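Local coordinates for protein peptidoglycan glycosyltransferase (Eggerthella lenta, PDB 4MNR) that belongs to the penicillin-binding proteins, carrying the penicillin-binding domain of the beta-lactamase-like fold behind an N-terminal region of the PBP dimerisation family, at residues Asn80-Gly85 and Ala105-Thr110; Gly130-Met135 and Val425-Val430. All coordinates share one frame; numbering follows the deposited sequence.

Interaction 1: Asn80-Gly85 and Ala105-Thr110; sequences NDTLKG and AGNDVT
T82 and N107 carry much of this contact, their side chains crossing at about a right angle. The methyl CG2 of T82 presses on ND2 of N107 at a tight 3.2 Å. The first torsion of T82 is off a staggered position (chi1 -28°), with OG1 beside its own backbone N; CG2 is the branch that faces N107. Between the same two residues, N107 N donates a hydrogen bond to T82 O (2.9 Å, 165° at the hydrogen). One residue on, L83 O receives an almost linear CA-H...O contact from G106 CA at 3.2 Å; with no side chain at G106, the loop can lie this close to the helix end. The L83 branch CD2 rests 3.4 Å from N107 O, a buried carbonyl without a polar partner in the model, and meets V109 CG2 at 3.7 Å. V109 holds CG1 anti to its backbone N (chi1 172°), and CG2, beside that N, is the methyl that meets L83. The contact thus seats the end of helix 80-84 on the loop entering strand 108-111, within the PBP dimerisation-family region. Strand 343-347 lines the same patch, V346 touching both T82 and N107, while strand 30-31 flanks V109 on the sheet.

Interaction 2: Gly130-Met135 and Val425-Val430; sequences GACVVM and VVVAIV
V134 and V425 meet methyl to methyl, CG1 of V134 lying only 3.4 Å from CG2 of V425, closer than carbon atoms usually pack. The two side chains cross obliquely. In V425 the first torsion (chi1 60°) puts CG1 in the crowded position and CG2 anti to the backbone N. V427, in one of its two conformers, lies side by side with V134, pointing the same way, their CG2 methyls 3.8 Å apart; its CG1 is then 3.9 Å from C132 SG. On the same face C132 and I429 form a non-hydrogen-bonded pair. I429 CG1, anti to its backbone N (chi1 -179°), comes to 3.5 Å from A131 O, with C132 CB 4.2 Å away. These two strands are neighbours in the five-stranded antiparallel sheet of the penicillin-binding domain, a sheet sandwiched between helices in the beta-lactamase-like fold. Six backbone hydrogen bonds join them in the pairs A131-V430, V133-A428 and M135-V426. The side chains of these pairs point to the other face; there A131 CB and V430 CG1 are 4.4 Å apart. At the strand start, G130 CA lies 3.3 Å from V430 O; its backbone (phi 158°) would jam a CB against the preceding carbonyl O and V430 O. Helix 438-453 packs on the face of V134, its L447 and A450 touching V425, whereas V321 of helix 321-332 lies against A131 and V430.

The two contacts hold different elements, with centres 28 Å apart and nearest atoms about 14 Å apart, and along the chain interaction 1 closes before interaction 2 opens. Interaction 2 is core: all twelve residues are buried near the centre of the chain, and it joins adjacent strands from distant parts of the sequence. Interaction 1 is only partly buried, lies well off that centre and sets a helix end against a loop and strand of a separate mixed sheet. Their chemistry follows: a regular backbone ladder with apolar side chains on both faces in interaction 2, against one backbone hydrogen bond, a mixed polar and apolar set of side chains, and a glycine against the helix end in interaction 1.

Interaction 1: Asn80-Gly85 and Ala105-Thr110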
loop_
_atom_site.group_PDB
_atom_site.type_symbol
_atom_site.label_atom_id
_atom_site.label_comp_id
_atom_site.label_asym_id
_atom_site.label_seq_id
_atom_site.Cartn_x
_atom_site.Cartn_y
_atom_site.Cartn_z
ATOM N N ASN A 80 -6.300 8.782 -21.666
ATOM C CA ASN A 80 -5.942 9.103 -23.043
ATOM C C ASN A 80 -7.044 9.830 -23.803
ATOM O O ASN A 80 -6.781 10.820 -24.477
ATOM C CB ASN A 80 -5.519 7.843 -23.802
ATOM C CG ASN A 80 -4.905 8.152 -25.153
ATOM O OD1 ASN A 80 -3.939 8.911 -25.254
ATOM N ND2 ASN A 80 -5.452 7.549 -26.202
ATOM N N ASP A 81 -8.277 9.347 -23.682
ATOM C CA ASP A 81 -9.393 9.952 -24.400
ATOM C C ASP A 81 -9.645 11.412 -24.013
ATOM O O ASP A 81 -9.884 12.252 -24.884
ATOM C CB ASP A 81 -10.663 9.115 -24.225
ATOM C CG ASP A 81 -10.583 7.784 -24.949
ATOM O OD1 ASP A 81 -9.841 7.698 -25.955
ATOM O OD2 ASP A 81 -11.256 6.826 -24.514
ATOM N N THR A 82 -9.582 11.717 -22.723
ATOM C CA THR A 82 -9.807 13.091 -22.289
ATOM C C THR A 82 -8.615 13.976 -22.640
ATOM O O THR A 82 -8.781 15.142 -22.990
ATOM C CB THR A 82 -10.078 13.191 -20.779
ATOM O OG1 THR A 82 -10.662 11.972 -20.311
ATOM C CG2 THR A 82 -11.035 14.342 -20.504
ATOM N N LEU A 83 -7.414 13.413 -22.551
ATOM C CA LEU A 83 -6.201 14.184 -22.816
ATOM C C LEU A 83 -6.041 14.493 -24.296
ATOM O O LEU A 83 -5.539 15.551 -24.663
ATOM C CB LEU A 83 -4.969 13.429 -22.310
ATOM C CG LEU A 83 -4.832 13.373 -20.790
ATOM C CD1 LEU A 83 -3.854 12.284 -20.385
ATOM C CD2 LEU A 83 -4.375 14.747 -20.285
ATOM N N LYS A 84 -6.468 13.557 -25.138
ATOM C CA LYS A 84 -6.340 13.687 -26.585
ATOM C C LYS A 84 -7.225 14.799 -27.137
ATOM O O LYS A 84 -6.784 15.626 -27.934
ATOM C CB LYS A 84 -6.748 12.375 -27.247
ATOM C CG LYS A 84 -5.725 11.791 -28.184
ATOM C CD LYS A 84 -6.120 10.373 -28.556
ATOM C CE LYS A 84 -7.590 10.301 -28.949
ATOM N NZ LYS A 84 -8.018 8.914 -29.288
ATOM N N GLY A 85 -8.486 14.798 -26.720
ATOM C CA GLY A 85 -9.453 15.754 -27.229
ATOM C C GLY A 85 -9.924 15.396 -28.626
ATOM O O GLY A 85 -9.962 14.221 -28.993
ATOM N N ALA A 105 -8.164 21.420 -28.654
ATOM C CA ALA A 105 -7.232 20.910 -27.659
ATOM C C ALA A 105 -7.870 19.857 -26.761
ATOM O O ALA A 105 -9.093 19.783 -26.639
ATOM C CB ALA A 105 -6.679 22.057 -26.820
ATOM N N GLY A 106 -7.032 19.038 -26.139
ATOM C CA GLY A 106 -7.496 18.069 -25.166
ATOM C C GLY A 106 -7.703 18.721 -23.814
ATOM O O GLY A 106 -7.399 19.898 -23.625
ATOM N N ASN A 107 -8.219 17.944 -22.867
ATOM C CA ASN A 107 -8.525 18.453 -21.543
ATOM C C ASN A 107 -7.362 18.259 -20.576
ATOM O O ASN A 107 -6.554 17.355 -20.743
ATOM C CB ASN A 107 -9.784 17.771 -21.004
ATOM C CG ASN A 107 -10.994 18.009 -21.890
ATOM O OD1 ASN A 107 -11.287 19.142 -22.257
ATOM N ND2 ASN A 107 -11.684 16.939 -22.261
ATOM N N ASP A 108 -7.286 19.120 -19.572
ATOM C CA ASP A 108 -6.206 19.076 -18.603
ATOM C C ASP A 108 -6.643 18.257 -17.404
ATOM O O ASP A 108 -7.764 18.403 -16.911
ATOM C CB ASP A 108 -5.823 20.488 -18.152
ATOM C CG ASP A 108 -5.265 21.339 -19.281
ATOM O OD1 ASP A 108 -4.699 20.785 -20.252
ATOM O OD2 ASP A 108 -5.395 22.578 -19.192
ATOM N N VAL A 109 -5.747 17.396 -16.935
ATOM C CA VAL A 109 -6.046 16.489 -15.834
ATOM C C VAL A 109 -5.269 16.892 -14.587
ATOM O O VAL A 109 -4.049 17.031 -14.640
ATOM C CB VAL A 109 -5.672 15.051 -16.228
ATOM C CG1 VAL A 109 -5.785 14.114 -15.027
ATOM C CG2 VAL A 109 -6.566 14.577 -17.357
ATOM N N THR A 110 -5.981 17.094 -13.475
ATOM C CA THR A 110 -5.352 17.423 -12.193
ATOM C C THR A 110 -5.397 16.229 -11.253
ATOM O O THR A 110 -6.473 15.707 -10.953
ATOM C CB THR A 110 -6.045 18.629 -11.511
ATOM O OG1 THR A 110 -5.939 19.779 -12.355
ATOM C CG2 THR A 110 -5.383 18.942 -10.168
#

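Interaction 2: Gly130-Met135 and Val425-Val430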
loop_
_atom_site.group_PDB
_atom_site.type_symbol
_atom_site.label_atom_id
_atom_site.label_comp_id
_atom_site.label_asym_id
_atom_site.label_seq_id
_atom_site.Cartn_x
_atom_site.Cartn_y
_atom_site.Cartn_z
ATOM N N GLY A 130 11.238 -0.890 -4.001
ATOM C CA GLY A 130 10.038 -0.915 -3.174
ATOM C C GLY A 130 9.007 0.102 -3.601
ATOM O O GLY A 130 9.012 0.566 -4.744
ATOM N N ALA A 131 8.120 0.466 -2.681
ATOM C CA ALA A 131 7.035 1.364 -3.030
ATOM C C ALA A 131 6.461 2.035 -1.815
ATOM O O ALA A 131 6.575 1.521 -0.695
ATOM C CB ALA A 131 5.929 0.595 -3.751
ATOM N N CYS A 132 5.819 3.178 -2.044
ATOM C CA CYS A 132 5.207 3.932 -0.959
ATOM C C CYS A 132 3.916 4.577 -1.435
ATOM O O CYS A 132 3.883 5.165 -2.519
ATOM C CB CYS A 132 6.189 4.991 -0.472
ATOM S SG CYS A 132 5.532 6.037 0.856
ATOM N N VAL A 133 2.848 4.452 -0.641
ATOM C CA VAL A 133 1.577 5.097 -0.945
ATOM C C VAL A 133 1.150 5.921 0.270
ATOM O O VAL A 133 1.230 5.441 1.396
ATOM C CB VAL A 133 0.478 4.054 -1.272
ATOM C CG1 VAL A 133 -0.897 4.733 -1.396
ATOM C CG2 VAL A 133 0.824 3.275 -2.544
ATOM N N VAL A 134 0.737 7.168 0.044
ATOM C CA VAL A 134 0.239 8.025 1.111
ATOM C C VAL A 134 -1.174 8.404 0.708
ATOM O O VAL A 134 -1.403 8.821 -0.422
ATOM C CB VAL A 134 1.073 9.314 1.248
ATOM C CG1 VAL A 134 0.523 10.184 2.349
ATOM C CG2 VAL A 134 2.541 8.995 1.528
HETATM N N MSE A 135 -2.106 8.263 1.642
HETATM C CA MSE A 135 -3.517 8.508 1.366
HETATM C C MSE A 135 -4.125 9.427 2.406
HETATM O O MSE A 135 -3.647 9.511 3.546
HETATM C CB MSE A 135 -4.298 7.188 1.380
HETATM C CG MSE A 135 -3.770 6.138 0.431
HETATM SE SE MSE A 135 -5.031 4.682 0.156
HETATM C CE MSE A 135 -6.187 5.623 -1.068
ATOM N N VAL A 425 -3.614 11.439 7.708
ATOM C CA VAL A 425 -2.761 10.822 6.704
ATOM C C VAL A 425 -2.476 9.373 7.075
ATOM O O VAL A 425 -2.357 9.049 8.254
ATOM C CB VAL A 425 -1.426 11.597 6.534
ATOM C CG1 VAL A 425 -0.638 11.631 7.823
ATOM C CG2 VAL A 425 -0.593 10.987 5.440
ATOM N N VAL A 426 -2.420 8.509 6.064
ATOM C CA VAL A 426 -2.005 7.120 6.212
ATOM C C VAL A 426 -0.844 6.868 5.256
ATOM O O VAL A 426 -0.866 7.325 4.118
ATOM C CB VAL A 426 -3.186 6.138 5.901
ATOM C CG1 VAL A 426 -2.694 4.685 5.715
ATOM C CG2 VAL A 426 -4.221 6.211 7.005
ATOM N N VAL A 427 0.192 6.175 5.718
ATOM C CA VAL A 427 1.309 5.813 4.838
ATOM C C VAL A 427 1.564 4.299 4.859
ATOM O O VAL A 427 1.572 3.690 5.928
ATOM C CB VAL A 427 2.619 6.540 5.231
ATOM C CG1 VAL A 427 3.742 6.169 4.263
ATOM C CG2 VAL A 427 2.427 8.052 5.240
ATOM N N ALA A 428 1.768 3.700 3.683
ATOM C CA ALA A 428 2.172 2.293 3.570
ATOM C C ALA A 428 3.456 2.289 2.756
ATOM O O ALA A 428 3.535 2.938 1.714
ATOM C CB ALA A 428 1.102 1.458 2.861
ATOM N N ILE A 429 4.463 1.576 3.241
ATOM C CA ILE A 429 5.740 1.539 2.538
ATOM C C ILE A 429 6.312 0.141 2.641
ATOM O O ILE A 429 6.193 -0.514 3.685
ATOM C CB ILE A 429 6.728 2.591 3.108
ATOM C CG1 ILE A 429 8.060 2.575 2.347
ATOM C CG2 ILE A 429 6.987 2.365 4.576
ATOM C CD1 ILE A 429 8.922 3.833 2.636
ATOM N N VAL A 430 6.884 -0.341 1.542
ATOM C CA VAL A 430 7.649 -1.585 1.587
ATOM C C VAL A 430 9.029 -1.321 1.007
ATOM O O VAL A 430 9.173 -0.676 -0.039
ATOM C CB VAL A 430 6.961 -2.765 0.842
ATOM C CG1 VAL A 430 6.733 -2.413 -0.632
ATOM C CG2 VAL A 430 7.816 -4.048 0.997
#